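Local structure of CELL division control protein 6 (Pyrobaculum aerophilum, 1FNN) at residues A[281-286]-A[374-379]; A[292-297]-A[346-351]. The protein probably takes part in regulating DNA replication as an ATP-binding AAA+ protein of the Cdc6/Cdc18 family. One frame throughout, in Å; residues are numbered along the deposited sequence.

Contact 1 (A[281-286]-A[374-379]); sequences EVLIGL and DTLEAV
Leu283 and Val379, 8.6 Å apart, are the closest pair of CA atoms between 281-286, most of it in the short helix 280-285, and 374-379 in the long helix 373-387. At that spacing the meeting is left to side chains, and it illustrates how one leucine can join two helices. The CB of Leu283 points at the other helix. With CD1 continuing the extended line of the chain (chi2 -176°), this methyl reaches both partners. It lies 3.9 Å from Leu376 CD1, the two leucines crossing obliquely, and 4.2 Å from Val379 CG1, with these side chains roughly at right angles. Leu376 does not aim its CB at Leu283; a chi2 of 49° turns CD1 back alongside CA, and it is this methyl that meets Leu283 CD1. Since Leu376 and Val379 are one turn apart, their methyls offer neighbouring points on a single helix face. Ile380 and Leu383 carry that apolar surface onward against Leu283, while Glu377 forms a salt bridge with Lys302 of helix 288-304. This small apolar helix-helix contact joins helix 280-285 to helix 373-387 within the C-terminal winged-helix domain.

Contact 2 (A[292-297]-A[346-351]); sequences LFLLAI and GIVETR
Leu294 and Ile347 lead the apolar packing that joins 292-297, in the middle of helix 288-304, to 346-351, the turn and strand that follow helix 332-344. Both methyls of Leu294 close on the CG2 branch of Ile347, CD1 and CD2 each lying 3.8 Å from it, and the two side chains cross at about a right angle. Val348 supplies the second apolar group. Its CG2 meets Ile297 CD1 at 4.2 Å and Leu294 CD1 at 4.3 Å, facing two residues one helical turn apart. Ile297 reaches across through an extended chain (chi2 168°) that brings CD1 up to Val348 CG2, just before the strand begins. All four side chains are buried, and Ile368 also packs on Ile297 and Val348.

Hydrogen bonds and backbone turns shape the second segment. Gly346 ends helix 332-344 in a Schellman motif, with a positive phi of 81° that favours glycine, and the CB atoms of Ile347 and Val348 both point at helix 288-304. Beyond them Glu349 and Arg351 pair with Ser367 and Leu365 in an antiparallel sheet, and Glu349 OE1 accepts a hydrogen bond from Gly369 N. A helix packed against the lead-in to a wing strand is characteristic of the winged-helix fold.

Contacts 1 and 2 have centres about 11 Å apart and share one hydrophobic interior, as expected of a small domain whose helices pack around common residues. Leu283 CD2 is one joint, lying 3.8 Å from Leu294 CD2 and 4.1 Å from Ile347 CD1. Leu283 therefore uses one methyl for contact 1 and the other for contact 2. Val282 CG1 adds a touch on Ile347 CD1 at 4.0 Å, and Glu377 CG rests on Leu295 CD1 at 3.9 Å. Ile380 packs on both Leu283 and Leu294. Both contacts belong to the winged-helix domain and lie away from the ADP and magnesium sites.

Contact 1 (A[281-286]-A[374-379])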
loop_
_atom_site.group_PDB
_atom_site.type_symbol
_atom_site.label_atom_id
_atom_site.label_comp_id
_atom_site.label_asym_id
_atom_site.label_seq_id
_atom_site.Cartn_x
_atom_site.Cartn_y
_atom_site.Cartn_z
ATOM N N GLU A 281 11.514 2.422 24.467
ATOM C CA GLU A 281 11.139 3.680 25.066
ATOM C C GLU A 281 9.659 3.695 25.455
ATOM O O GLU A 281 9.325 4.194 26.529
ATOM C CB GLU A 281 11.390 4.833 24.093
ATOM C CG GLU A 281 12.831 5.052 23.680
ATOM C CD GLU A 281 12.972 6.182 22.667
ATOM O OE1 GLU A 281 11.931 6.787 22.316
ATOM O OE2 GLU A 281 14.112 6.457 22.232
ATOM N N VAL A 282 8.806 3.175 24.574
ATOM C CA VAL A 282 7.374 3.160 24.881
ATOM C C VAL A 282 7.066 2.110 25.935
ATOM O O VAL A 282 6.347 2.461 26.888
ATOM C CB VAL A 282 6.466 3.007 23.653
ATOM C CG1 VAL A 282 5.002 2.880 24.062
ATOM C CG2 VAL A 282 6.643 4.217 22.733
ATOM N N LEU A 283 7.877 1.055 26.031
ATOM C CA LEU A 283 7.631 0.082 27.082
ATOM C C LEU A 283 7.971 0.641 28.464
ATOM O O LEU A 283 7.228 0.410 29.431
ATOM C CB LEU A 283 8.413 -1.211 26.837
ATOM C CG LEU A 283 8.000 -1.930 25.507
ATOM C CD1 LEU A 283 8.749 -3.238 25.404
ATOM C CD2 LEU A 283 6.504 -2.193 25.492
ATOM N N ILE A 284 9.058 1.378 28.553
ATOM C CA ILE A 284 9.593 1.827 29.847
ATOM C C ILE A 284 8.561 2.629 30.636
ATOM O O ILE A 284 8.371 2.398 31.836
ATOM C CB ILE A 284 10.890 2.645 29.622
ATOM C CG1 ILE A 284 12.060 1.704 29.332
ATOM C CG2 ILE A 284 11.212 3.529 30.823
ATOM C CD1 ILE A 284 13.339 2.409 28.938
ATOM N N GLY A 285 7.868 3.516 29.943
ATOM C CA GLY A 285 6.812 4.334 30.467
ATOM C C GLY A 285 5.531 3.634 30.879
ATOM O O GLY A 285 4.786 4.275 31.620
ATOM N N LEU A 286 5.209 2.407 30.485
ATOM C CA LEU A 286 3.964 1.796 30.935
ATOM C C LEU A 286 4.028 1.694 32.470
ATOM O O LEU A 286 5.048 1.242 33.020
ATOM C CB LEU A 286 3.783 0.394 30.327
ATOM C CG LEU A 286 3.898 0.389 28.773
ATOM C CD1 LEU A 286 3.727 -1.008 28.209
ATOM C CD2 LEU A 286 2.953 1.381 28.112
ATOM N N ASP A 374 10.045 -13.817 21.786
ATOM C CA ASP A 374 11.156 -14.177 22.663
ATOM C C ASP A 374 11.910 -12.923 23.057
ATOM O O ASP A 374 12.109 -12.681 24.265
ATOM C CB ASP A 374 12.124 -15.238 22.119
ATOM C CG ASP A 374 11.459 -16.595 22.133
ATOM O OD1 ASP A 374 10.330 -16.744 22.635
ATOM O OD2 ASP A 374 12.067 -17.561 21.633
ATOM N N THR A 375 12.032 -12.001 22.112
ATOM C CA THR A 375 12.758 -10.769 22.375
ATOM C C THR A 375 11.881 -9.748 23.118
ATOM O O THR A 375 12.386 -9.072 24.028
ATOM C CB THR A 375 13.308 -10.224 21.051
ATOM O OG1 THR A 375 14.501 -11.002 20.751
ATOM C CG2 THR A 375 13.710 -8.771 21.116
ATOM N N LEU A 376 10.581 -9.748 22.854
ATOM C CA LEU A 376 9.688 -8.832 23.563
ATOM C C LEU A 376 9.650 -9.237 25.047
ATOM O O LEU A 376 9.593 -8.421 25.945
ATOM C CB LEU A 376 8.291 -8.931 22.937
ATOM C CG LEU A 376 7.217 -8.071 23.608
ATOM C CD1 LEU A 376 7.754 -6.645 23.790
ATOM C CD2 LEU A 376 5.908 -8.040 22.846
ATOM N N GLU A 377 9.388 -10.514 25.253
ATOM C CA GLU A 377 9.398 -11.182 26.521
ATOM C C GLU A 377 10.653 -10.904 27.343
ATOM O O GLU A 377 10.496 -10.483 28.511
ATOM C CB GLU A 377 9.221 -12.713 26.423
ATOM C CG GLU A 377 9.060 -13.263 27.858
ATOM C CD GLU A 377 8.897 -14.755 27.910
ATOM O OE1 GLU A 377 8.214 -15.287 28.804
ATOM O OE2 GLU A 377 9.450 -15.466 27.054
ATOM N N ALA A 378 11.832 -10.919 26.760
ATOM C CA ALA A 378 13.064 -10.565 27.437
ATOM C C ALA A 378 13.114 -9.099 27.826
ATOM O O ALA A 378 13.691 -8.765 28.886
ATOM C CB ALA A 378 14.306 -10.930 26.582
ATOM N N VAL A 379 12.726 -8.186 26.945
ATOM C CA VAL A 379 12.821 -6.768 27.255
ATOM C C VAL A 379 11.810 -6.365 28.351
ATOM O O VAL A 379 12.198 -5.635 29.277
ATOM C CB VAL A 379 12.589 -5.852 26.046
ATOM C CG1 VAL A 379 12.595 -4.397 26.463
ATOM C CG2 VAL A 379 13.662 -6.091 24.980
#

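Contact 2 (A[292-297]-A[346-351])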
loop_
_atom_site.group_PDB
_atom_site.type_symbol
_atom_site.label_atom_id
_atom_site.label_comp_id
_atom_site.label_asym_id
_atom_site.label_seq_id
_atom_site.Cartn_x
_atom_site.Cartn_y
_atom_site.Cartn_z
ATOM N N LEU A 292 3.007 -6.002 33.376
ATOM C CA LEU A 292 2.680 -7.334 33.810
ATOM C C LEU A 292 1.576 -7.906 32.903
ATOM O O LEU A 292 1.646 -9.084 32.555
ATOM C CB LEU A 292 2.170 -7.324 35.291
ATOM C CG LEU A 292 3.297 -6.969 36.322
ATOM C CD1 LEU A 292 2.683 -6.733 37.715
ATOM C CD2 LEU A 292 4.324 -8.085 36.377
ATOM N N PHE A 293 0.586 -7.096 32.591
ATOM C CA PHE A 293 -0.478 -7.568 31.702
ATOM C C PHE A 293 0.112 -7.821 30.271
ATOM O O PHE A 293 -0.252 -8.840 29.709
ATOM C CB PHE A 293 -1.528 -6.480 31.588
ATOM C CG PHE A 293 -2.786 -6.982 30.901
ATOM C CD1 PHE A 293 -3.446 -8.097 31.338
ATOM C CD2 PHE A 293 -3.257 -6.276 29.798
ATOM C CE1 PHE A 293 -4.598 -8.557 30.708
ATOM C CE2 PHE A 293 -4.414 -6.726 29.152
ATOM C CZ PHE A 293 -5.073 -7.857 29.608
ATOM N N LEU A 294 1.003 -6.963 29.795
ATOM C CA LEU A 294 1.599 -7.224 28.478
ATOM C C LEU A 294 2.437 -8.484 28.533
ATOM O O LEU A 294 2.281 -9.417 27.702
ATOM C CB LEU A 294 2.429 -6.019 28.027
ATOM C CG LEU A 294 3.204 -6.216 26.703
ATOM C CD1 LEU A 294 2.212 -6.448 25.549
ATOM C CD2 LEU A 294 4.046 -4.973 26.443
ATOM N N LEU A 295 3.234 -8.651 29.635
ATOM C CA LEU A 295 3.915 -9.921 29.828
ATOM C C LEU A 295 2.953 -11.083 29.805
ATOM O O LEU A 295 3.239 -12.164 29.218
ATOM C CB LEU A 295 4.727 -9.996 31.149
ATOM C CG LEU A 295 5.508 -11.263 31.426
ATOM C CD1 LEU A 295 6.403 -11.631 30.214
ATOM C CD2 LEU A 295 6.445 -11.044 32.625
ATOM N N ALA A 296 1.766 -10.944 30.411
ATOM C CA ALA A 296 0.834 -12.050 30.440
ATOM C C ALA A 296 0.362 -12.413 28.984
ATOM O O ALA A 296 -0.043 -13.548 28.729
ATOM C CB ALA A 296 -0.421 -11.616 31.196
ATOM N N ILE A 297 0.017 -11.401 28.225
ATOM C CA ILE A 297 -0.465 -11.599 26.832
ATOM C C ILE A 297 0.649 -12.312 26.073
ATOM O O ILE A 297 0.438 -13.294 25.369
ATOM C CB ILE A 297 -0.777 -10.231 26.217
ATOM C CG1 ILE A 297 -2.023 -9.598 26.871
ATOM C CG2 ILE A 297 -0.998 -10.355 24.694
ATOM C CD1 ILE A 297 -2.180 -8.129 26.483
ATOM N N GLY A 346 -0.263 0.780 19.668
ATOM C CA GLY A 346 0.272 -0.070 18.583
ATOM C C GLY A 346 1.096 -1.230 19.111
ATOM O O GLY A 346 1.691 -1.973 18.321
ATOM N N ILE A 347 1.027 -1.501 20.427
ATOM C CA ILE A 347 1.801 -2.599 21.000
ATOM C C ILE A 347 1.145 -3.933 20.762
ATOM O O ILE A 347 1.770 -4.974 20.554
ATOM C CB ILE A 347 2.057 -2.364 22.527
ATOM C CG1 ILE A 347 2.888 -1.099 22.684
ATOM C CG2 ILE A 347 2.829 -3.532 23.137
ATOM C CD1 ILE A 347 2.988 -0.559 24.110
ATOM N N VAL A 348 -0.191 -3.950 20.835
ATOM C CA VAL A 348 -1.027 -5.133 20.646
ATOM C C VAL A 348 -2.111 -4.786 19.615
ATOM O O VAL A 348 -2.333 -3.586 19.415
ATOM C CB VAL A 348 -1.596 -5.311 22.068
ATOM C CG1 VAL A 348 -3.062 -5.012 22.188
ATOM C CG2 VAL A 348 -1.051 -6.515 22.809
ATOM N N GLU A 349 -2.693 -5.776 18.947
ATOM C CA GLU A 349 -3.851 -5.471 18.094
ATOM C C GLU A 349 -5.027 -6.217 18.638
ATOM O O GLU A 349 -4.819 -7.319 19.184
ATOM C CB GLU A 349 -3.532 -5.919 16.631
ATOM C CG GLU A 349 -2.382 -5.051 16.073
ATOM C CD GLU A 349 -1.009 -5.641 16.358
ATOM O OE1 GLU A 349 -0.795 -6.873 16.337
ATOM O OE2 GLU A 349 -0.061 -4.863 16.623
ATOM N N THR A 350 -6.251 -5.703 18.559
ATOM C CA THR A 350 -7.375 -6.479 19.081
ATOM C C THR A 350 -8.459 -6.576 18.016
ATOM O O THR A 350 -8.524 -5.710 17.148
ATOM C CB THR A 350 -8.031 -5.829 20.339
ATOM O OG1 THR A 350 -8.502 -4.543 19.991
ATOM C CG2 THR A 350 -6.987 -5.665 21.451
ATOM N N ARG A 351 -9.302 -7.580 18.115
ATOM C CA ARG A 351 -10.414 -7.728 17.186
ATOM C C ARG A 351 -11.557 -8.348 18.014
ATOM O O ARG A 351 -11.263 -9.184 18.860
ATOM C CB ARG A 351 -10.263 -8.695 16.035
ATOM C CG ARG A 351 -9.037 -9.424 15.623
ATOM C CD ARG A 351 -9.317 -10.320 14.390
ATOM N NE ARG A 351 -10.142 -9.602 13.454
ATOM C CZ ARG A 351 -9.877 -8.790 12.455
ATOM N NH1 ARG A 351 -8.640 -8.473 12.117
ATOM N NH2 ARG A 351 -10.892 -8.271 11.761
#